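Local coordinates for envelopment polyprotein (Bovine Schmallenberg virus BH80/Germany/2011, PDB 7A56) that probably fuses the viral envelope with a host membrane during entry, acting as a class II fusion glycoprotein captured here in its postfusion form, at residues I89-A92 against S98-S101; A129-V134 against K292-R297; S213-D216 against P220-S223. All coordinates share one frame; numbering follows the deposited sequence.

Interaction 1 (I89-A92 against S98-S101)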
loop_
_atom_site.group_PDB
_atom_site.type_symbol
_atom_site.label_atom_id
_atom_site.label_comp_id
_atom_site.label_asym_id
_atom_site.label_seq_id
_atom_site.Cartn_x
_atom_site.Cartn_y
_atom_site.Cartn_z
ATOM N N ILE A 89 25.015 -10.719 23.464
ATOM C CA ILE A 89 26.257 -10.000 23.776
ATOM C C ILE A 89 26.884 -10.676 24.958
ATOM O O ILE A 89 26.276 -10.745 26.031
ATOM C CB ILE A 89 26.053 -8.510 24.085
ATOM C CG1 ILE A 89 25.343 -7.814 22.925
ATOM C CG2 ILE A 89 27.432 -7.808 24.396
ATOM C CD1 ILE A 89 26.276 -7.470 21.770
ATOM N N ASN A 90 28.124 -11.124 24.787
ATOM C CA ASN A 90 28.922 -11.663 25.875
ATOM C C ASN A 90 29.779 -10.573 26.536
ATOM O O ASN A 90 30.408 -9.747 25.856
ATOM C CB ASN A 90 29.783 -12.792 25.322
ATOM C CG ASN A 90 30.670 -13.408 26.362
ATOM O OD1 ASN A 90 30.189 -13.966 27.358
ATOM N ND2 ASN A 90 31.977 -13.350 26.127
ATOM N N ILE A 91 29.710 -10.527 27.866
ATOM C CA ILE A 91 30.445 -9.598 28.708
ATOM C C ILE A 91 31.620 -10.363 29.305
ATOM O O ILE A 91 31.417 -11.416 29.951
ATOM C CB ILE A 91 29.565 -9.032 29.835
ATOM C CG1 ILE A 91 28.150 -8.645 29.317
ATOM C CG2 ILE A 91 30.291 -7.858 30.469
ATOM C CD1 ILE A 91 28.245 -7.601 28.227
ATOM N N ALA A 92 32.819 -9.783 29.164
ATOM C CA ALA A 92 34.045 -10.410 29.645
ATOM C C ALA A 92 34.948 -9.389 30.329
ATOM O O ALA A 92 34.943 -8.195 30.003
ATOM C CB ALA A 92 34.800 -11.070 28.474
ATOM N N SER A 98 35.144 -14.743 30.369
ATOM C CA SER A 98 33.737 -14.393 30.171
ATOM C C SER A 98 32.990 -14.349 31.501
ATOM O O SER A 98 33.220 -15.166 32.387
ATOM C CB SER A 98 33.066 -15.405 29.231
ATOM O OG SER A 98 33.421 -15.150 27.876
ATOM N N LEU A 99 32.077 -13.394 31.633
ATOM C CA LEU A 99 31.345 -13.181 32.875
ATOM C C LEU A 99 29.878 -13.542 32.704
ATOM O O LEU A 99 29.377 -14.442 33.390
ATOM C CB LEU A 99 31.479 -11.720 33.328
ATOM C CG LEU A 99 32.863 -11.176 33.722
ATOM C CD1 LEU A 99 32.909 -9.692 33.480
ATOM C CD2 LEU A 99 33.151 -11.458 35.191
ATOM N N PHE A 100 29.169 -12.870 31.799
ATOM C CA PHE A 100 27.767 -13.244 31.608
ATOM C C PHE A 100 27.313 -12.697 30.272
ATOM O O PHE A 100 28.080 -12.046 29.565
ATOM C CB PHE A 100 26.852 -12.766 32.754
ATOM C CG PHE A 100 26.824 -11.261 32.937
ATOM C CD1 PHE A 100 27.764 -10.648 33.748
ATOM C CD2 PHE A 100 25.834 -10.489 32.342
ATOM C CE1 PHE A 100 27.771 -9.293 33.934
ATOM C CE2 PHE A 100 25.831 -9.093 32.497
ATOM C CZ PHE A 100 26.804 -8.500 33.321
ATOM N N SER A 101 26.034 -12.922 29.950
ATOM C CA SER A 101 25.493 -12.510 28.667
ATOM C C SER A 101 24.280 -11.597 28.864
ATOM O O SER A 101 23.551 -11.701 29.863
ATOM C CB SER A 101 25.109 -13.721 27.829
ATOM O OG SER A 101 23.901 -14.247 28.324
#
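Ile91 O accepts two backbone bonds from consecutive residues of 98-101. Leu99 N is the closer donor, 2.7 Å from Ile91 O and in its carbonyl plane, while Phe100 N stands 3.3 Å from Ile91 O and tilted from that plane. Ile91 N answers with a bond to Phe100 O (2.8 Å). Beside this backbone grip, Asn90 ND2 reaches Ser98 OG at 2.9 Å, the hydroxyl lying close to the amide plane. With CG anti to the backbone N (chi1 179°), the Asn90 amide extends toward Ser98, and the same ND2 also bonds Asn348 OD1, so an amide with two N-H groups suits this place between strands. On that face Ala92 CB rests 3.9 Å from Ser98 CA, a close approach to which the small alanine is well suited. Ile91 and Phe100 share the opposite face: Ile91 CG1 sits over the Phe100 ring, 4.2 Å from its centroid, as a CH-pi contact displaced toward the rim, and the two side chains run the same way. Helix 23-40 packs on Leu99 and Phe100 through Ile27. Two residues opposing one mark this as a classic beta bulge in an antiparallel hairpin, 86-92 with 98-134.

Interaction 2 (A129-V134 against K292-R297)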
loop_
_atom_site.group_PDB
_atom_site.type_symbol
_atom_site.label_atom_id
_atom_site.label_comp_id
_atom_site.label_asym_id
_atom_site.label_seq_id
_atom_site.Cartn_x
_atom_site.Cartn_y
_atom_site.Cartn_z
ATOM N N ALA A 129 -42.258 -8.804 -1.340
ATOM C CA ALA A 129 -42.868 -8.084 -2.467
ATOM C C ALA A 129 -44.235 -7.504 -2.085
ATOM O O ALA A 129 -44.966 -8.055 -1.258
ATOM C CB ALA A 129 -43.059 -8.988 -3.727
ATOM N N LYS A 130 -44.562 -6.371 -2.692
ATOM C CA LYS A 130 -45.918 -5.838 -2.675
ATOM C C LYS A 130 -46.320 -5.498 -4.103
ATOM O O LYS A 130 -45.468 -5.155 -4.915
ATOM C CB LYS A 130 -46.040 -4.590 -1.804
ATOM C CG LYS A 130 -45.297 -4.717 -0.478
ATOM C CD LYS A 130 -45.944 -3.801 0.523
ATOM C CE LYS A 130 -45.192 -3.750 1.846
ATOM N NZ LYS A 130 -45.777 -2.624 2.627
ATOM N N HIS A 131 -47.624 -5.579 -4.405
ATOM C CA HIS A 131 -48.045 -5.122 -5.734
ATOM C C HIS A 131 -49.501 -4.704 -5.699
ATOM O O HIS A 131 -50.274 -5.103 -4.811
ATOM C CB HIS A 131 -47.842 -6.189 -6.828
ATOM C CG HIS A 131 -48.843 -7.294 -6.767
ATOM N ND1 HIS A 131 -48.711 -8.367 -5.912
ATOM C CD2 HIS A 131 -50.007 -7.494 -7.446
ATOM C CE1 HIS A 131 -49.738 -9.185 -6.068
ATOM N NE2 HIS A 131 -50.539 -8.679 -6.995
ATOM N N GLU A 132 -49.869 -3.872 -6.674
ATOM C CA GLU A 132 -51.253 -3.471 -6.891
ATOM C C GLU A 132 -51.522 -3.396 -8.392
ATOM O O GLU A 132 -50.606 -3.307 -9.210
ATOM C CB GLU A 132 -51.570 -2.101 -6.289
ATOM C CG GLU A 132 -50.969 -1.836 -4.947
ATOM C CD GLU A 132 -51.949 -1.955 -3.810
ATOM O OE1 GLU A 132 -51.586 -1.506 -2.690
ATOM O OE2 GLU A 132 -53.061 -2.506 -4.022
ATOM N N GLU A 133 -52.788 -3.374 -8.752
ATOM C CA GLU A 133 -53.117 -3.035 -10.132
ATOM C C GLU A 133 -54.277 -2.063 -10.138
ATOM O O GLU A 133 -55.073 -2.041 -9.205
ATOM C CB GLU A 133 -53.447 -4.266 -11.009
ATOM C CG GLU A 133 -54.672 -5.016 -10.707
ATOM C CD GLU A 133 -54.869 -6.174 -11.701
ATOM O OE1 GLU A 133 -54.209 -7.214 -11.510
ATOM O OE2 GLU A 133 -55.647 -6.044 -12.677
ATOM N N VAL A 134 -54.357 -1.260 -11.205
ATOM C CA VAL A 134 -55.469 -0.354 -11.446
ATOM C C VAL A 134 -56.000 -0.562 -12.871
ATOM O O VAL A 134 -55.241 -0.794 -13.826
ATOM C CB VAL A 134 -55.087 1.125 -11.190
ATOM C CG1 VAL A 134 -54.459 1.290 -9.806
ATOM C CG2 VAL A 134 -54.149 1.636 -12.242
ATOM N N LYS A 292 -54.404 -9.916 -12.312
ATOM C CA LYS A 292 -53.226 -10.556 -12.905
ATOM C C LYS A 292 -52.327 -11.169 -11.831
ATOM O O LYS A 292 -52.291 -10.703 -10.687
ATOM C CB LYS A 292 -52.420 -9.535 -13.742
ATOM C CG LYS A 292 -53.343 -8.922 -14.878
ATOM C CD LYS A 292 -53.012 -7.411 -15.106
ATOM C CE LYS A 292 -54.175 -6.753 -15.925
ATOM N NZ LYS A 292 -55.511 -7.146 -15.449
ATOM N N ASP A 293 -51.605 -12.230 -12.210
ATOM C CA ASP A 293 -50.543 -12.796 -11.351
ATOM C C ASP A 293 -49.218 -12.158 -11.681
ATOM O O ASP A 293 -48.804 -12.160 -12.841
ATOM C CB ASP A 293 -50.419 -14.309 -11.522
ATOM C CG ASP A 293 -51.715 -15.047 -11.265
ATOM O OD1 ASP A 293 -52.418 -14.771 -10.268
ATOM O OD2 ASP A 293 -52.054 -15.936 -12.073
ATOM N N VAL A 294 -48.509 -11.684 -10.642
ATOM C CA VAL A 294 -47.183 -11.101 -10.774
ATOM C C VAL A 294 -46.163 -12.226 -10.784
ATOM O O VAL A 294 -46.202 -13.105 -9.915
ATOM C CB VAL A 294 -46.930 -10.117 -9.622
ATOM C CG1 VAL A 294 -45.475 -9.694 -9.545
ATOM C CG2 VAL A 294 -47.855 -8.887 -9.802
ATOM N N ILE A 295 -45.290 -12.242 -11.797
ATOM C CA ILE A 295 -44.193 -13.212 -11.851
ATOM C C ILE A 295 -42.923 -12.438 -11.572
ATOM O O ILE A 295 -42.591 -11.501 -12.302
ATOM C CB ILE A 295 -44.124 -13.951 -13.199
ATOM C CG1 ILE A 295 -45.544 -14.307 -13.734
ATOM C CG2 ILE A 295 -43.123 -15.197 -13.088
ATOM C CD1 ILE A 295 -46.155 -15.501 -13.122
ATOM N N LEU A 296 -42.246 -12.748 -10.455
ATOM C CA LEU A 296 -41.096 -11.987 -10.020
ATOM C C LEU A 296 -39.955 -12.997 -9.871
ATOM O O LEU A 296 -39.993 -13.836 -8.970
ATOM C CB LEU A 296 -41.418 -11.265 -8.715
ATOM C CG LEU A 296 -40.602 -10.043 -8.367
ATOM C CD1 LEU A 296 -40.946 -8.963 -9.403
ATOM C CD2 LEU A 296 -41.055 -9.626 -6.991
ATOM N N ARG A 297 -39.016 -12.995 -10.822
ATOM C CA ARG A 297 -37.964 -14.006 -10.817
ATOM C C ARG A 297 -36.676 -13.484 -10.209
ATOM O O ARG A 297 -35.763 -14.285 -9.954
ATOM C CB ARG A 297 -37.665 -14.508 -12.232
ATOM C CG ARG A 297 -38.821 -15.283 -12.893
ATOM C CD ARG A 297 -38.685 -15.230 -14.444
ATOM N NE ARG A 297 -39.860 -15.907 -15.034
ATOM C CZ ARG A 297 -39.961 -17.224 -15.293
ATOM N NH1 ARG A 297 -38.943 -18.059 -15.082
ATOM N NH2 ARG A 297 -41.103 -17.715 -15.774
HETATM O O HOH W 1 -52.385 -10.913 -7.769
HETATM O O HOH W 2 -52.648 -8.164 -9.629
#
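Glu133 and Lys292 make the tight end of this contact, a carboxylate held at both oxygens. Glu133 OE1 takes the backbone N-H of Lys292 through its syn lone pair (OE1 to Lys292 N, 2.8 Å). Glu133 OE2 forms a salt bridge with Lys292 NZ at 3.0 Å, the ammonium standing 24° out of the carboxylate plane. The lysine chain bends at chi2 and again at chi4 (44°), which brings its end round to the same carboxylate that its own backbone N grips, and NZ also bonds Cys162 O. A long, flexible cation suits this double engagement.

Midway, Val294 CG2 lies over one face of the His131 ring, 3.7 Å from its centroid, in a CH-pi contact. Farther along, the contact dwindles to Ala129 CB against Leu296 CD2, 3.9 Å apart. Whereas Lys292 is buried, His131 and Ala129 lie exposed at the surface. The backbones stay well separated, and two waters sit between them near His131 and Glu133. Water 1 links His131 NE2 to Lys292 O; water 2 donates to Glu133 OE1, at 2.6 Å, and to Lys292 O, lying at the histidine ring's edge.

Glu133 thus has its rotation fixed by three bonds, and the neighbouring ammonium would be expected to favour its ionised form. The contact grades from a charged, hydrogen-bonded end, through water bridges, to sparse apolar touches.

Interaction 3 (S213-D216 against P220-S223)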
loop_
_atom_site.group_PDB
_atom_site.type_symbol
_atom_site.label_atom_id
_atom_site.label_comp_id
_atom_site.label_asym_id
_atom_site.label_seq_id
_atom_site.Cartn_x
_atom_site.Cartn_y
_atom_site.Cartn_z
ATOM N N SER A 213 9.978 -3.319 27.622
ATOM C CA SER A 213 9.178 -2.103 27.466
ATOM C C SER A 213 8.696 -1.984 26.030
ATOM O O SER A 213 9.403 -2.393 25.083
ATOM C CB SER A 213 10.038 -0.871 27.843
ATOM O OG SER A 213 9.295 0.309 27.602
ATOM N N THR A 214 7.500 -1.396 25.855
ATOM C CA THR A 214 7.121 -1.026 24.497
ATOM C C THR A 214 8.075 0.089 24.074
ATOM O O THR A 214 8.632 0.795 24.919
ATOM C CB THR A 214 5.632 -0.586 24.410
ATOM O OG1 THR A 214 5.371 0.383 25.400
ATOM C CG2 THR A 214 4.738 -1.719 24.735
ATOM N N VAL A 215 8.331 0.189 22.776
ATOM C CA VAL A 215 9.204 1.221 22.241
ATOM C C VAL A 215 8.507 1.816 21.020
ATOM O O VAL A 215 7.999 1.077 20.176
ATOM C CB VAL A 215 10.605 0.662 21.891
ATOM C CG1 VAL A 215 10.549 -0.382 20.797
ATOM C CG2 VAL A 215 11.597 1.786 21.539
ATOM N N ASP A 216 8.448 3.138 20.943
ATOM C CA ASP A 216 7.965 3.763 19.721
ATOM C C ASP A 216 8.924 4.864 19.292
ATOM O O ASP A 216 9.836 5.259 20.040
ATOM C CB ASP A 216 6.531 4.291 19.854
ATOM C CG ASP A 216 6.361 5.231 20.971
ATOM O OD1 ASP A 216 7.124 6.227 21.031
ATOM O OD2 ASP A 216 5.439 4.971 21.784
ATOM N N PRO A 220 13.021 6.964 22.557
ATOM C CA PRO A 220 14.000 5.898 22.833
ATOM C C PRO A 220 13.948 5.468 24.287
ATOM O O PRO A 220 13.519 6.226 25.165
ATOM C CB PRO A 220 15.340 6.569 22.517
ATOM C CG PRO A 220 15.014 7.626 21.488
ATOM C CD PRO A 220 13.668 8.158 21.952
ATOM N N LEU A 221 14.434 4.257 24.542
ATOM C CA LEU A 221 14.476 3.720 25.897
ATOM C C LEU A 221 15.833 4.059 26.504
ATOM O O LEU A 221 16.884 3.690 25.952
ATOM C CB LEU A 221 14.219 2.208 25.891
ATOM C CG LEU A 221 12.882 1.743 25.171
ATOM C CD1 LEU A 221 12.856 0.214 25.265
ATOM C CD2 LEU A 221 11.670 2.316 25.808
ATOM N N ILE A 222 15.823 4.814 27.585
ATOM C CA ILE A 222 17.078 5.355 28.140
ATOM C C ILE A 222 17.244 4.856 29.559
ATOM O O ILE A 222 16.388 5.124 30.407
ATOM C CB ILE A 222 17.106 6.899 28.137
ATOM C CG1 ILE A 222 16.929 7.477 26.728
ATOM C CG2 ILE A 222 18.401 7.459 28.831
ATOM C CD1 ILE A 222 17.984 7.032 25.689
ATOM N N SER A 223 18.373 4.192 29.838
ATOM C CA SER A 223 18.848 3.961 31.188
ATOM C C SER A 223 20.301 4.421 31.218
ATOM O O SER A 223 20.845 4.854 30.184
ATOM C CB SER A 223 18.715 2.483 31.599
ATOM O OG SER A 223 19.567 1.649 30.803
#
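Leu221 turns its CG anti to its own carbonyl carbon (chi1 -54°) and carries CD1 straight on (chi2 179°), sending the branched end across to the 213-215 backbone. Ser213 swings OG into the place beside its carbonyl carbon (chi1 176°), where the hydroxyl donates to Thr214 O at 2.8 Å. It comes from beside that carbonyl, tilted from its plane; a short side chain whose hydroxyl can turn back to the next carbonyl suits this place.

The two methyls of Leu221 differ in their closest company. Leu221 CD2 has its nearest neighbours in Thr214 O, at 3.5 Å, and Ser213 OG, at 3.6 Å. Leu221 CD1 has its nearest in Ser213 CB at 4.0 Å and Val215 CB at 4.1 Å. Val215 adds its CG2, which rests 3.9 Å from Leu221 CG, the two side chains crossing at about a right angle. A beta-branched valine is apt here, because its methyls stand close to the backbone and present a compact surface for the longer leucine.

Strands 209-214 and 221-222 belong to separate sheets; Val215 has a backbone hydrogen bond with Val200, Leu221 with Leu228. Leu221 and Val215 both touch Val202 as well, so they share one apolar patch where the chain passes from one sheet to the other. Pro220, whose CB points away from 213-216, packs on Lys57 of the third subunit.

Chemically, dispersion joins the two segments, while the serine's hydrogen bond gives Thr214 O a partner although a leucine methyl lies close against it.

Overall arrangement
Interactions 1 and 2 both use strand 98-134 yet sit on opposite sides of the chain's centre, centres about 86 Å apart, so this interrupted strand spans much of the elongated molecule. Interaction 1 closes first along the chain; interaction 3 comes later, nested inside the loop that interaction 2 closes. Interactions 1 and 3 lie on the same side, with centres 23 Å apart, and helix 23-40 touches Leu99 and Phe100 of interaction 1 and, in segment 220-223, Ser223. No two touch. Interaction 2, 70 Å from interaction 3 between centres, joins residues distant in sequence, whereas the other two are local. Such an extended, mostly beta build is consistent with a class II fusion protein.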